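Local coordinates for polyprenyl synthetase (Nonlabens dokdonensis, PDB 6KD7), which probably acts as a magnesium-dependent prenyltransferase that makes geranylgeranyl pyrophosphate by condensing isoprenoid diphosphates, at residues Tyr197-Tyr211 with Thr287-Asn301. Numbering follows the deposited sequence.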
ATOM      1  N   TYR A 197      24.510  16.952 -39.905  1.00 29.03           N
ATOM      2  CA  TYR A 197      25.636  17.087 -38.965  1.00 28.97           C
ATOM      3  C   TYR A 197      25.088  16.793 -37.555  1.00 29.60           C
ATOM      4  O   TYR A 197      25.706  15.997 -36.825  1.00 31.17           O
ATOM      5  CB  TYR A 197      26.251  18.491 -39.053  1.00 26.32           C
ATOM      6  CG  TYR A 197      27.039  18.916 -37.849  1.00 22.78           C
ATOM      7  CD1 TYR A 197      28.137  18.198 -37.409  1.00 26.35           C
ATOM      8  CD2 TYR A 197      26.687  20.044 -37.154  1.00 24.48           C
ATOM      9  CE1 TYR A 197      28.882  18.608 -36.308  1.00 23.73           C
ATOM     10  CE2 TYR A 197      27.387  20.435 -36.031  1.00 25.48           C
ATOM     11  CZ  TYR A 197      28.471  19.699 -35.595  1.00 22.75           C
ATOM     12  OH  TYR A 197      29.122  20.101 -34.472  1.00 27.98           O
ATOM     13  N   GLY A 198      24.047  17.520 -37.156  1.00 25.85           N
ATOM     14  CA  GLY A 198      23.377  17.371 -35.841  1.00 30.13           C
ATOM     15  C   GLY A 198      22.973  15.905 -35.587  1.00 27.11           C
ATOM     16  O   GLY A 198      23.241  15.413 -34.516  1.00 26.79           O
ATOM     17  N   ILE A 199      22.453  15.199 -36.570  1.00 23.32           N
ATOM     18  CA  ILE A 199      22.108  13.772 -36.396  1.00 28.57           C
ATOM     19  C   ILE A 199      23.373  12.999 -36.024  1.00 34.04           C
ATOM     20  O   ILE A 199      23.325  12.260 -35.045  1.00 31.77           O
ATOM     21  CB  ILE A 199      21.384  13.212 -37.616  1.00 29.26           C
ATOM     22  CG1 ILE A 199      20.025  13.882 -37.813  1.00 35.36           C
ATOM     23  CG2 ILE A 199      21.229  11.700 -37.528  1.00 29.32           C
ATOM     24  CD1 ILE A 199      19.042  13.706 -36.672  1.00 35.54           C
ATOM     25  N   ASN A 200      24.460  13.149 -36.765  1.00 31.21           N
ATOM     26  CA  ASN A 200      25.674  12.323 -36.529  1.00 32.16           C
ATOM     27  C   ASN A 200      26.263  12.761 -35.184  1.00 29.98           C
ATOM     28  O   ASN A 200      26.669  11.925 -34.382  1.00 29.70           O
ATOM     29  CB  ASN A 200      26.668  12.445 -37.689  1.00 32.24           C
ATOM     30  CG  ASN A 200      26.258  11.657 -38.917  1.00 37.36           C
ATOM     31  OD1 ASN A 200      26.259  12.151 -40.072  1.00 36.46           O
ATOM     32  ND2 ASN A 200      25.967  10.400 -38.676  1.00 30.46           N
ATOM     33  N   LEU A 201      26.248  14.043 -34.891  1.00 26.20           N
ATOM     34  CA  LEU A 201      26.808  14.502 -33.615  1.00 29.71           C
ATOM     35  C   LEU A 201      25.979  13.885 -32.472  1.00 31.70           C
ATOM     36  O   LEU A 201      26.541  13.594 -31.407  1.00 29.37           O
ATOM     37  CB  LEU A 201      26.763  16.032 -33.570  1.00 28.72           C
ATOM     38  CG  LEU A 201      27.387  16.674 -32.340  1.00 30.77           C
ATOM     39  CD1 LEU A 201      28.909  16.619 -32.375  1.00 33.94           C
ATOM     40  CD2 LEU A 201      26.933  18.111 -32.192  1.00 31.64           C
ATOM     41  N   GLY A 202      24.662  13.884 -32.633  1.00 28.58           N
ATOM     42  CA  GLY A 202      23.722  13.518 -31.555  1.00 31.99           C
ATOM     43  C   GLY A 202      23.843  12.023 -31.294  1.00 29.06           C
ATOM     44  O   GLY A 202      23.873  11.629 -30.132  1.00 27.43           O
ATOM     45  N   LEU A 203      24.010  11.247 -32.351  1.00 25.94           N
ATOM     46  CA  LEU A 203      24.220   9.795 -32.234  1.00 29.51           C
ATOM     47  C   LEU A 203      25.558   9.506 -31.536  1.00 31.99           C
ATOM     48  O   LEU A 203      25.596   8.661 -30.638  1.00 31.47           O
ATOM     49  CB  LEU A 203      24.118   9.170 -33.620  1.00 29.55           C
ATOM     50  CG  LEU A 203      22.705   9.033 -34.187  1.00 31.67           C
ATOM     51  CD1 LEU A 203      22.762   8.581 -35.653  1.00 30.72           C
ATOM     52  CD2 LEU A 203      21.861   8.046 -33.378  1.00 32.26           C
ATOM     53  N   ALA A 204      26.636  10.184 -31.905  1.00 32.08           N
ATOM     54  CA  ALA A 204      27.928  10.036 -31.221  1.00 30.03           C
ATOM     55  C   ALA A 204      27.735  10.380 -29.749  1.00 28.81           C
ATOM     56  O   ALA A 204      28.291   9.702 -28.878  1.00 28.93           O
ATOM     57  CB  ALA A 204      28.988  10.919 -31.868  1.00 33.75           C
ATOM     58  N   PHE A 205      27.080  11.484 -29.475  1.00 26.29           N
ATOM     59  CA  PHE A 205      26.918  11.975 -28.086  1.00 30.89           C
ATOM     60  C   PHE A 205      26.168  10.896 -27.229  1.00 32.18           C
ATOM     61  O   PHE A 205      26.532  10.611 -26.077  1.00 29.50           O
ATOM     62  CB  PHE A 205      26.204  13.324 -28.154  1.00 29.46           C
ATOM     63  CG  PHE A 205      26.080  14.061 -26.851  1.00 36.18           C
ATOM     64  CD1 PHE A 205      27.216  14.351 -26.092  1.00 40.70           C
ATOM     65  CD2 PHE A 205      24.836  14.490 -26.396  1.00 37.96           C
ATOM     66  CE1 PHE A 205      27.117  15.037 -24.887  1.00 39.30           C
ATOM     67  CE2 PHE A 205      24.747  15.201 -25.198  1.00 41.67           C
ATOM     68  CZ  PHE A 205      25.873  15.435 -24.427  1.00 40.67           C
ATOM     69  N   GLN A 206      25.111  10.309 -27.769  1.00 28.80           N
ATOM     70  CA  GLN A 206      24.255   9.355 -27.039  1.00 29.48           C
ATOM     71  C   GLN A 206      25.020   8.041 -26.883  1.00 29.61           C
ATOM     72  O   GLN A 206      24.947   7.461 -25.789  1.00 27.55           O
ATOM     73  CB  GLN A 206      22.943   9.132 -27.762  1.00 27.11           C
ATOM     74  CG  GLN A 206      22.060   8.120 -27.070  1.00 30.78           C
ATOM     75  CD  GLN A 206      21.796   8.434 -25.619  1.00 30.27           C
ATOM     76  OE1 GLN A 206      21.871   7.546 -24.776  1.00 32.31           O
ATOM     77  NE2 GLN A 206      21.474   9.678 -25.328  1.00 28.20           N
ATOM     78  N   LEU A 207      25.718   7.588 -27.919  1.00 28.23           N
ATOM     79  CA  LEU A 207      26.575   6.382 -27.798  1.00 29.51           C
ATOM     80  C   LEU A 207      27.631   6.605 -26.718  1.00 31.38           C
ATOM     81  O   LEU A 207      27.908   5.637 -25.954  1.00 31.08           O
ATOM     82  CB  LEU A 207      27.143   5.964 -29.143  1.00 29.64           C
ATOM     83  CG  LEU A 207      26.070   5.441 -30.093  1.00 32.78           C
ATOM     84  CD1 LEU A 207      26.660   5.142 -31.446  1.00 39.26           C
ATOM     85  CD2 LEU A 207      25.406   4.188 -29.546  1.00 36.23           C
ATOM     86  N   MET A 208      28.132   7.834 -26.598  1.00 30.97           N
ATOM     87  CA  MET A 208      29.092   8.192 -25.525  1.00 32.57           C
ATOM     88  C   MET A 208      28.388   8.080 -24.167  1.00 30.05           C
ATOM     89  O   MET A 208      28.985   7.541 -23.261  1.00 29.97           O
ATOM     90  CB  MET A 208      29.620   9.616 -25.702  1.00 34.61           C
ATOM     91  CG  MET A 208      30.713   9.976 -24.722  1.00 42.57           C
ATOM     92  SD  MET A 208      31.346  11.657 -24.906  1.00 56.23           S
ATOM     93  CE  MET A 208      30.075  12.625 -24.102  1.00 50.65           C
ATOM     94  N   ASP A 209      27.153   8.567 -24.060  1.00 29.54           N
ATOM     95  CA  ASP A 209      26.388   8.464 -22.799  1.00 29.47           C
ATOM     96  C   ASP A 209      26.200   6.959 -22.465  1.00 29.39           C
ATOM     97  O   ASP A 209      26.447   6.560 -21.330  1.00 29.37           O
ATOM     98  CB  ASP A 209      25.126   9.306 -22.919  1.00 33.30           C
ATOM     99  CG  ASP A 209      24.210   9.082 -21.733  1.00 45.52           C
ATOM    100  OD1 ASP A 209      23.422   8.097 -21.768  1.00 50.37           O
ATOM    101  OD2 ASP A 209      24.321   9.856 -20.754  1.00 51.20           O
ATOM    102  N   ASP A 210      25.895   6.105 -23.439  1.00 29.60           N
ATOM    103  CA  ASP A 210      25.744   4.657 -23.195  1.00 30.61           C
ATOM    104  C   ASP A 210      27.056   4.143 -22.595  1.00 35.50           C
ATOM    105  O   ASP A 210      26.995   3.331 -21.696  1.00 34.69           O
ATOM    106  CB  ASP A 210      25.396   3.901 -24.476  1.00 29.81           C
ATOM    107  CG  ASP A 210      23.972   4.081 -24.970  1.00 29.16           C
ATOM    108  OD1 ASP A 210      23.199   4.830 -24.310  1.00 26.98           O
ATOM    109  OD2 ASP A 210      23.640   3.429 -25.981  1.00 33.65           O
ATOM    110  N   TYR A 211      28.203   4.584 -23.120  1.00 34.87           N
ATOM    111  CA  TYR A 211      29.532   4.071 -22.732  1.00 33.06           C
ATOM    112  C   TYR A 211      29.843   4.505 -21.302  1.00 31.38           C
ATOM    113  O   TYR A 211      30.305   3.684 -20.481  1.00 35.03           O
ATOM    114  CB  TYR A 211      30.623   4.558 -23.693  1.00 38.74           C
ATOM    115  CG  TYR A 211      31.992   4.059 -23.314  1.00 35.27           C
ATOM    116  CD1 TYR A 211      32.774   4.754 -22.410  1.00 37.44           C
ATOM    117  CD2 TYR A 211      32.437   2.839 -23.780  1.00 39.63           C
ATOM    118  CE1 TYR A 211      34.004   4.264 -22.020  1.00 40.57           C
ATOM    119  CE2 TYR A 211      33.667   2.331 -23.406  1.00 40.45           C
ATOM    120  CZ  TYR A 211      34.445   3.055 -22.526  1.00 40.40           C
ATOM    121  OH  TYR A 211      35.642   2.539 -22.164  1.00 50.05           O
ATOM    122  N   THR A 287      31.692  -0.143 -29.003  1.00 36.02           N
ATOM    123  CA  THR A 287      30.959   1.081 -28.628  1.00 38.71           C
ATOM    124  C   THR A 287      31.861   2.293 -28.886  1.00 36.86           C
ATOM    125  O   THR A 287      31.408   3.243 -29.535  1.00 35.79           O
ATOM    126  CB  THR A 287      30.407   1.006 -27.197  1.00 33.52           C
ATOM    127  OG1 THR A 287      29.460  -0.064 -27.180  1.00 38.00           O
ATOM    128  CG2 THR A 287      29.738   2.297 -26.789  1.00 30.89           C
ATOM    129  N   LEU A 288      33.094   2.253 -28.416  1.00 40.64           N
ATOM    130  CA  LEU A 288      34.090   3.314 -28.706  1.00 38.60           C
ATOM    131  C   LEU A 288      34.270   3.446 -30.223  1.00 39.46           C
ATOM    132  O   LEU A 288      34.336   4.585 -30.685  1.00 42.36           O
ATOM    133  CB  LEU A 288      35.390   2.948 -28.010  1.00 40.14           C
ATOM    134  CG  LEU A 288      35.329   3.014 -26.493  1.00 40.18           C
ATOM    135  CD1 LEU A 288      36.675   2.607 -25.922  1.00 41.23           C
ATOM    136  CD2 LEU A 288      34.932   4.388 -25.990  1.00 36.76           C
ATOM    137  N   ASP A 289      34.268   2.348 -30.974  1.00 34.77           N
ATOM    138  CA  ASP A 289      34.396   2.409 -32.450  1.00 43.35           C
ATOM    139  C   ASP A 289      33.184   3.140 -33.041  1.00 47.54           C
ATOM    140  O   ASP A 289      33.360   3.971 -33.939  1.00 46.01           O
ATOM    141  CB  ASP A 289      34.563   1.028 -33.098  1.00 41.15           C
ATOM    142  CG  ASP A 289      35.911   0.390 -32.781  1.00 46.64           C
ATOM    143  OD1 ASP A 289      36.812   1.089 -32.176  1.00 44.09           O
ATOM    144  OD2 ASP A 289      36.023  -0.830 -33.041  1.00 47.54           O
ATOM    145  N   ALA A 290      31.981   2.831 -32.582  1.00 42.45           N
ATOM    146  CA  ALA A 290      30.771   3.447 -33.151  1.00 39.88           C
ATOM    147  C   ALA A 290      30.781   4.949 -32.822  1.00 34.91           C
ATOM    148  O   ALA A 290      30.371   5.730 -33.689  1.00 40.44           O
ATOM    149  CB  ALA A 290      29.541   2.735 -32.651  1.00 38.88           C
ATOM    150  N   ILE A 291      31.245   5.355 -31.640  1.00 32.94           N
ATOM    151  CA  ILE A 291      31.309   6.795 -31.256  1.00 34.28           C
ATOM    152  C   ILE A 291      32.285   7.520 -32.192  1.00 38.31           C
ATOM    153  O   ILE A 291      31.966   8.656 -32.674  1.00 35.71           O
ATOM    154  CB  ILE A 291      31.739   6.950 -29.803  1.00 33.75           C
ATOM    155  CG1 ILE A 291      30.679   6.403 -28.842  1.00 38.41           C
ATOM    156  CG2 ILE A 291      32.049   8.394 -29.484  1.00 33.55           C
ATOM    157  CD1 ILE A 291      31.217   6.163 -27.462  1.00 34.95           C
ATOM    158  N   GLU A 292      33.448   6.902 -32.384  1.00 38.99           N
ATOM    159  CA  GLU A 292      34.549   7.383 -33.256  1.00 42.65           C
ATOM    160  C   GLU A 292      33.958   7.539 -34.661  1.00 36.95           C
ATOM    161  O   GLU A 292      34.090   8.603 -35.269  1.00 35.36           O
ATOM    162  CB  GLU A 292      35.725   6.393 -33.214  1.00 49.83           C
ATOM    163  CG  GLU A 292      36.705   6.481 -34.381  1.00 57.90           C
ATOM    164  CD  GLU A 292      37.439   7.815 -34.525  1.00 66.43           C
ATOM    165  OE1 GLU A 292      37.384   8.657 -33.585  1.00 68.80           O
ATOM    166  OE2 GLU A 292      38.040   8.040 -35.602  1.00 84.09           O
ATOM    167  N   SER A 293      33.243   6.534 -35.119  1.00 30.70           N
ATOM    168  CA  SER A 293      32.706   6.475 -36.488  1.00 34.23           C
ATOM    169  C   SER A 293      31.671   7.593 -36.701  1.00 41.58           C
ATOM    170  O   SER A 293      31.729   8.281 -37.744  1.00 41.86           O
ATOM    171  CB  SER A 293      32.172   5.123 -36.723  1.00 32.32           C
ATOM    172  OG  SER A 293      31.487   5.088 -37.959  1.00 35.40           O
ATOM    173  N   TYR A 294      30.757   7.780 -35.751  1.00 39.07           N
ATOM    174  CA  TYR A 294      29.759   8.874 -35.858  1.00 34.04           C
ATOM    175  C   TYR A 294      30.453  10.235 -35.784  1.00 33.70           C
ATOM    176  O   TYR A 294      30.009  11.156 -36.441  1.00 30.76           O
ATOM    177  CB  TYR A 294      28.612   8.717 -34.863  1.00 32.35           C
ATOM    178  CG  TYR A 294      27.590   7.711 -35.305  1.00 30.31           C
ATOM    179  CD1 TYR A 294      26.736   7.984 -36.355  1.00 29.67           C
ATOM    180  CD2 TYR A 294      27.497   6.478 -34.697  1.00 32.57           C
ATOM    181  CE1 TYR A 294      25.805   7.060 -36.784  1.00 29.32           C
ATOM    182  CE2 TYR A 294      26.566   5.543 -35.107  1.00 33.61           C
ATOM    183  CZ  TYR A 294      25.721   5.834 -36.158  1.00 33.01           C
ATOM    184  OH  TYR A 294      24.807   4.920 -36.564  1.00 36.55           O
ATOM    185  N   THR A 295      31.473  10.351 -34.937  1.00 34.45           N
ATOM    186  CA  THR A 295      32.197  11.637 -34.816  1.00 34.40           C
ATOM    187  C   THR A 295      32.850  11.976 -36.157  1.00 37.30           C
ATOM    188  O   THR A 295      32.723  13.110 -36.580  1.00 38.12           O
ATOM    189  CB  THR A 295      33.238  11.592 -33.698  1.00 40.19           C
ATOM    190  OG1 THR A 295      32.571  11.222 -32.498  1.00 39.99           O
ATOM    191  CG2 THR A 295      33.919  12.924 -33.493  1.00 39.09           C
ATOM    192  N   GLN A 296      33.467  10.998 -36.811  1.00 38.85           N
ATOM    193  CA  GLN A 296      34.126  11.235 -38.117  1.00 40.13           C
ATOM    194  C   GLN A 296      33.064  11.651 -39.135  1.00 42.68           C
ATOM    195  O   GLN A 296      33.281  12.641 -39.822  1.00 41.70           O
ATOM    196  CB  GLN A 296      34.908   9.999 -38.559  1.00 40.57           C
ATOM    197  CG  GLN A 296      36.194   9.786 -37.771  1.00 49.81           C
ATOM    198  CD  GLN A 296      37.053  11.022 -37.650  1.00 55.35           C
ATOM    199  OE1 GLN A 296      37.246  11.763 -38.602  1.00 59.33           O
ATOM    200  NE2 GLN A 296      37.589  11.252 -36.466  1.00 54.17           N
ATOM    201  N   LYS A 297      31.912  10.989 -39.124  1.00 36.15           N
ATOM    202  CA  LYS A 297      30.821  11.320 -40.070  1.00 35.07           C
ATOM    203  C   LYS A 297      30.418  12.778 -39.843  1.00 34.61           C
ATOM    204  O   LYS A 297      30.207  13.480 -40.822  1.00 33.48           O
ATOM    205  CB  LYS A 297      29.620  10.410 -39.815  1.00 38.65           C
ATOM    206  CG  LYS A 297      29.808   8.951 -40.193  1.00 45.15           C
ATOM    207  CD  LYS A 297      28.510   8.192 -40.229  1.00 55.66           C
ATOM    208  CE  LYS A 297      28.637   6.786 -40.765  1.00 62.35           C
ATOM    209  NZ  LYS A 297      27.349   6.312 -41.320  1.00 71.72           N
ATOM    210  N   ALA A 298      30.349  13.198 -38.583  1.00 33.23           N
ATOM    211  CA  ALA A 298      29.991  14.587 -38.226  1.00 34.38           C
ATOM    212  C   ALA A 298      31.066  15.553 -38.735  1.00 36.97           C
ATOM    213  O   ALA A 298      30.702  16.616 -39.217  1.00 33.65           O
ATOM    214  CB  ALA A 298      29.821  14.703 -36.740  1.00 33.68           C
ATOM    215  N   LEU A 299      32.342  15.184 -38.602  1.00 37.58           N
ATOM    216  CA  LEU A 299      33.463  16.048 -39.063  1.00 38.73           C
ATOM    217  C   LEU A 299      33.399  16.226 -40.586  1.00 32.78           C
ATOM    218  O   LEU A 299      33.546  17.349 -41.031  1.00 38.11           O
ATOM    219  CB  LEU A 299      34.784  15.426 -38.614  1.00 39.02           C
ATOM    220  CG  LEU A 299      35.034  15.429 -37.111  1.00 41.20           C
ATOM    221  CD1 LEU A 299      36.505  15.235 -36.811  1.00 43.94           C
ATOM    222  CD2 LEU A 299      34.537  16.706 -36.473  1.00 42.83           C
ATOM    223  N   LYS A 300      33.168  15.150 -41.333  1.00 34.63           N
ATOM    224  CA  LYS A 300      32.954  15.221 -42.805  1.00 39.84           C
ATOM    225  C   LYS A 300      31.748  16.089 -43.122  1.00 46.41           C
ATOM    226  O   LYS A 300      31.845  16.882 -44.099  1.00 53.40           O
ATOM    227  CB  LYS A 300      32.868  13.846 -43.469  1.00 44.26           C
ATOM    228  CG  LYS A 300      34.201  13.126 -43.377  1.00 56.05           C
ATOM    229  CD  LYS A 300      34.340  11.808 -44.093  1.00 72.15           C
ATOM    230  CE  LYS A 300      35.545  11.042 -43.563  1.00 81.22           C
ATOM    231  NZ  LYS A 300      35.963   9.962 -44.489  1.00 88.59           N
ATOM    232  N   ASN A 301      30.659  15.995 -42.359  1.00 41.50           N
ATOM    233  CA  ASN A 301      29.502  16.888 -42.608  1.00 36.75           C
ATOM    234  C   ASN A 301      29.996  18.341 -42.468  1.00 35.72           C
ATOM    235  O   ASN A 301      29.527  19.219 -43.224  1.00 36.03           O
ATOM    236  CB  ASN A 301      28.304  16.688 -41.658  1.00 36.34           C
ATOM    237  CG  ASN A 301      27.688  15.296 -41.631  1.00 35.59           C
ATOM    238  OD1 ASN A 301      27.555  14.597 -42.629  1.00 35.70           O
ATOM    239  ND2 ASN A 301      27.258  14.884 -40.469  1.00 32.07           N
TER
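T287 sets its methyl CG2 at the edge of the Y211 ring, while its hydroxyl is bonded to G283 O in its own helix; a threonine can thus show carbon to the neighbouring helix and keep its oxygen satisfied. L288 lays CD2 over one face of the same ring in a CH-pi contact, 3.6 Å from the Y211 centroid. With chi1 at 179° the Y211 ring swings away from its own backbone N and reaches L288. One turn on, I291 is a knob among A204, L207, M208 and Y211: its slim CG1-CD1 arm runs in until CD1 lies 3.5 Å from M208 CA. The small A204 lets the antiparallel helices close to 7.9 Å between axes, with the CA atoms of A204 and I291 4.7 Å apart. Y294 is a second knob, seated among N200, L203, A204 and L207, its ring taking L203 CB over one face, while L207 CD1 lies 3.6 Å from Y294 CD2 and the amide nitrogen of N200 meets the ring edge in its plane. T295 OG1 returns to I291 O, so its polar group is already occupied where it touches the A204 methyl. A298, another small residue, admits the Y197 ring, whose hydroxyl continues to S319 of helix 309-322. N301 ends the seam with a nearly straight bond, ND2 to N200 OD1 at 2.9 Å (170°), directed at a lone pair between almost coplanar amides. Helix 283-303 therefore backs helix 188-215, whose F205 touches pyrophosphate, mainly through apolar interlocking, and one directional amide bond fixes how the N200 amide is turned.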